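Local coordinates for protein carboxypeptidase A (Helicoverpa armigera, PDB 1JQG) that probably acts as a zinc-dependent carboxypeptidase of the M14 family, captured here as the proenzyme with its activation peptide still attached, at residues 47-52 with 63-69. Residues are numbered along the deposited sequence; the frame is centred on the assembly and turned at random.
Sequences LMLDVW and VLVPKFK
Residues 47-52 and 63-69 contribute the two strands of an antiparallel beta hairpin in the activation peptide, at the edge of its sheet. Met-48 (phi 50°, psi 53°) ends helix 34-46 in a Schellman motif; the chain then runs extended to Val-51 and turns at Trp-52. Asp-50 faces Leu-64 as a hydrogen-bonded pair, Val-51 faces Val-63 as a non-hydrogen-bonded one. Leu-64 N donates to Asp-50 O (2.7 Å), which also receives a CA-H...O contact from Val-63 CA (3.4 Å). Lys-69, N-cap of helix 70-80, has chi1 m and is extended from there on (mttt), so its NZ donates a hydrogen bond to Leu-47 O (2.7 Å). Among apolar contacts, Leu-49 CB meets Val-63 CG2 (3.7 Å) and Leu-49 CD2 meets Pro-66 CD (3.8 Å). On the Leu-64 face, Trp-52 NE1 bonds weakly to Asp-50 OD2 (3.1 Å). Asp-50 OD2 is also salt-bridged to Arg-183 NH1 of the enzyme domain, and the Asp-50 side chain lies about 10 Å from the zinc ion, consistent with a propeptide shielding the active site. Helices 34-46 and 70-80 cover the Val-51/Val-63 face, and strand 25-30 continues the sheet beyond 61-65.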
ATOM      1  N   LEU A  47      20.674  -2.928 -12.266  1.00 34.79           N
ATOM      2  CA  LEU A  47      21.520  -2.716 -11.106  1.00 32.05           C
ATOM      3  C   LEU A  47      20.788  -3.161  -9.850  1.00 28.75           C
ATOM      4  O   LEU A  47      21.333  -3.184  -8.773  1.00 27.54           O
ATOM      5  CB  LEU A  47      21.946  -1.267 -10.967  1.00 28.36           C
ATOM      6  CG  LEU A  47      23.342  -1.004 -10.381  1.00 39.14           C
ATOM      7  CD1 LEU A  47      24.394  -1.783 -11.165  1.00 29.12           C
ATOM      8  CD2 LEU A  47      23.777   0.470 -10.392  1.00 31.04           C
ATOM      9  N   MET A  48      19.550  -3.562 -10.000  1.00 31.54           N
ATOM     10  CA  MET A  48      18.652  -3.975  -8.924  1.00 34.96           C
ATOM     11  C   MET A  48      18.561  -2.993  -7.762  1.00 32.10           C
ATOM     12  O   MET A  48      18.811  -3.326  -6.601  1.00 33.51           O
ATOM     13  CB  MET A  48      18.992  -5.385  -8.434  1.00 38.38           C
ATOM     14  CG  MET A  48      18.884  -6.472  -9.501  1.00 37.14           C
ATOM     15  SD  MET A  48      19.564  -8.067  -9.053  1.00 38.08           S
ATOM     16  CE  MET A  48      21.309  -7.829  -9.013  1.00 35.26           C
ATOM     17  N   LEU A  49      18.276  -1.740  -8.074  1.00 29.48           N
ATOM     18  CA  LEU A  49      18.150  -0.686  -7.076  1.00 31.15           C
ATOM     19  C   LEU A  49      16.734  -0.607  -6.504  1.00 28.29           C
ATOM     20  O   LEU A  49      15.777  -1.040  -7.127  1.00 27.42           O
ATOM     21  CB  LEU A  49      18.529   0.695  -7.659  1.00 27.07           C
ATOM     22  CG  LEU A  49      19.915   0.736  -8.335  1.00 36.92           C
ATOM     23  CD1 LEU A  49      20.090   2.018  -9.144  1.00 19.66           C
ATOM     24  CD2 LEU A  49      20.981   0.569  -7.249  1.00 31.28           C
ATOM     25  N   ASP A  50      16.620  -0.016  -5.331  1.00 28.36           N
ATOM     26  CA  ASP A  50      15.330   0.204  -4.687  1.00 28.23           C
ATOM     27  C   ASP A  50      14.733   1.531  -5.179  1.00 27.80           C
ATOM     28  O   ASP A  50      15.092   2.611  -4.690  1.00 29.89           O
ATOM     29  CB  ASP A  50      15.523   0.214  -3.164  1.00 22.80           C
ATOM     30  CG  ASP A  50      14.220   0.274  -2.400  1.00 26.89           C
ATOM     31  OD1 ASP A  50      13.159   0.170  -3.045  1.00 28.82           O
ATOM     32  OD2 ASP A  50      14.219   0.440  -1.164  1.00 35.50           O
ATOM     33  N   VAL A  51      13.836   1.442  -6.141  1.00 25.09           N
ATOM     34  CA  VAL A  51      13.123   2.587  -6.683  1.00 23.67           C
ATOM     35  C   VAL A  51      11.903   2.962  -5.862  1.00 21.47           C
ATOM     36  O   VAL A  51      10.871   2.262  -5.880  1.00 26.92           O
ATOM     37  CB  VAL A  51      12.664   2.296  -8.129  1.00 24.95           C
ATOM     38  CG1 VAL A  51      11.945   3.509  -8.717  1.00 24.06           C
ATOM     39  CG2 VAL A  51      13.873   1.905  -8.963  1.00 27.63           C
ATOM     40  N   TRP A  52      12.027   3.989  -5.057  1.00 21.64           N
ATOM     41  CA  TRP A  52      10.910   4.488  -4.235  1.00 25.41           C
ATOM     42  C   TRP A  52       9.834   5.150  -5.094  1.00 28.37           C
ATOM     43  O   TRP A  52       8.665   4.924  -4.859  1.00 31.85           O
ATOM     44  CB  TRP A  52      11.450   5.510  -3.221  1.00 20.15           C
ATOM     45  CG  TRP A  52      12.309   4.913  -2.159  1.00 24.06           C
ATOM     46  CD1 TRP A  52      12.688   3.594  -2.044  1.00 26.25           C
ATOM     47  CD2 TRP A  52      12.937   5.585  -1.059  1.00 19.07           C
ATOM     48  NE1 TRP A  52      13.488   3.417  -0.947  1.00 21.92           N
ATOM     49  CE2 TRP A  52      13.652   4.640  -0.329  1.00 19.10           C
ATOM     50  CE3 TRP A  52      12.933   6.911  -0.621  1.00 23.71           C
ATOM     51  CZ2 TRP A  52      14.364   4.964   0.831  1.00 19.30           C
ATOM     52  CZ3 TRP A  52      13.658   7.243   0.532  1.00 26.26           C
ATOM     53  CH2 TRP A  52      14.371   6.255   1.251  1.00 19.79           C
ATOM     54  N   VAL A  63      15.407   7.168  -5.557  1.00 26.48           N
ATOM     55  CA  VAL A  63      15.933   5.796  -5.557  1.00 27.11           C
ATOM     56  C   VAL A  63      16.973   5.597  -4.463  1.00 26.59           C
ATOM     57  O   VAL A  63      17.788   6.495  -4.216  1.00 22.65           O
ATOM     58  CB  VAL A  63      16.496   5.456  -6.966  1.00 28.26           C
ATOM     59  CG1 VAL A  63      17.465   6.530  -7.418  1.00 30.45           C
ATOM     60  CG2 VAL A  63      17.070   4.057  -7.095  1.00 20.89           C
ATOM     61  N   LEU A  64      16.879   4.445  -3.767  1.00 24.02           N
ATOM     62  CA  LEU A  64      17.857   4.120  -2.735  1.00 23.15           C
ATOM     63  C   LEU A  64      19.045   3.348  -3.300  1.00 21.08           C
ATOM     64  O   LEU A  64      18.866   2.296  -3.880  1.00 28.92           O
ATOM     65  CB  LEU A  64      17.166   3.289  -1.645  1.00 25.78           C
ATOM     66  CG  LEU A  64      18.026   2.923  -0.419  1.00 22.73           C
ATOM     67  CD1 LEU A  64      18.327   4.217   0.313  1.00 17.65           C
ATOM     68  CD2 LEU A  64      17.252   1.930   0.405  1.00 22.70           C
ATOM     69  N   VAL A  65      20.229   3.912  -3.264  1.00 23.87           N
ATOM     70  CA  VAL A  65      21.425   3.335  -3.863  1.00 26.31           C
ATOM     71  C   VAL A  65      22.467   2.919  -2.824  1.00 28.61           C
ATOM     72  O   VAL A  65      22.897   3.682  -1.951  1.00 27.97           O
ATOM     73  CB  VAL A  65      22.104   4.331  -4.829  1.00 25.04           C
ATOM     74  CG1 VAL A  65      23.403   3.724  -5.396  1.00 17.64           C
ATOM     75  CG2 VAL A  65      21.114   4.882  -5.867  1.00 18.40           C
ATOM     76  N   PRO A  66      22.853   1.657  -2.837  1.00 29.83           N
ATOM     77  CA  PRO A  66      23.870   1.102  -1.945  1.00 33.53           C
ATOM     78  C   PRO A  66      25.206   1.812  -2.028  1.00 36.51           C
ATOM     79  O   PRO A  66      25.613   2.340  -3.062  1.00 37.59           O
ATOM     80  CB  PRO A  66      23.995  -0.362  -2.375  1.00 27.96           C
ATOM     81  CG  PRO A  66      22.661  -0.657  -2.995  1.00 24.84           C
ATOM     82  CD  PRO A  66      22.315   0.607  -3.744  1.00 28.40           C
ATOM     83  N   LYS A  67      26.001   1.747  -0.960  1.00 42.14           N
ATOM     84  CA  LYS A  67      27.303   2.399  -0.902  1.00 46.09           C
ATOM     85  C   LYS A  67      28.278   1.907  -1.965  1.00 47.77           C
ATOM     86  O   LYS A  67      29.021   2.682  -2.583  1.00 47.91           O
ATOM     87  CB  LYS A  67      27.932   2.188   0.461  1.00 55.51           C
ATOM     88  CG  LYS A  67      29.264   2.889   0.708  1.00 56.60           C
ATOM     89  CD  LYS A  67      29.567   2.744   2.210  1.00 65.11           C
ATOM     90  CE  LYS A  67      29.581   1.286   2.646  1.00 66.12           C
ATOM     91  NZ  LYS A  67      29.466   1.090   4.119  1.00 66.22           N
ATOM     92  N   PHE A  68      28.256   0.610  -2.255  1.00 46.78           N
ATOM     93  CA  PHE A  68      29.136   0.000  -3.225  1.00 44.75           C
ATOM     94  C   PHE A  68      28.653   0.150  -4.652  1.00 42.65           C
ATOM     95  O   PHE A  68      29.213  -0.465  -5.563  1.00 44.09           O
ATOM     96  CB  PHE A  68      29.353  -1.487  -2.890  1.00 49.34           C
ATOM     97  CG  PHE A  68      30.149  -1.702  -1.629  1.00 53.58           C
ATOM     98  CD1 PHE A  68      29.566  -2.357  -0.556  1.00 57.44           C
ATOM     99  CD2 PHE A  68      31.449  -1.251  -1.495  1.00 52.25           C
ATOM    100  CE1 PHE A  68      30.271  -2.569   0.615  1.00 59.36           C
ATOM    101  CE2 PHE A  68      32.152  -1.460  -0.329  1.00 56.73           C
ATOM    102  CZ  PHE A  68      31.569  -2.121   0.734  1.00 57.40           C
ATOM    103  N   LYS A  69      27.635   0.961  -4.884  1.00 40.83           N
ATOM    104  CA  LYS A  69      27.097   1.192  -6.216  1.00 38.18           C
ATOM    105  C   LYS A  69      26.897   2.669  -6.508  1.00 36.42           C
ATOM    106  O   LYS A  69      26.524   3.035  -7.611  1.00 37.02           O
ATOM    107  CB  LYS A  69      25.747   0.479  -6.382  1.00 39.81           C
ATOM    108  CG  LYS A  69      25.852  -1.025  -6.593  1.00 28.67           C
ATOM    109  CD  LYS A  69      24.467  -1.643  -6.571  1.00 29.30           C
ATOM    110  CE  LYS A  69      24.483  -3.123  -6.864  1.00 29.26           C
ATOM    111  NZ  LYS A  69      23.100  -3.678  -6.830  1.00 29.16           N
TER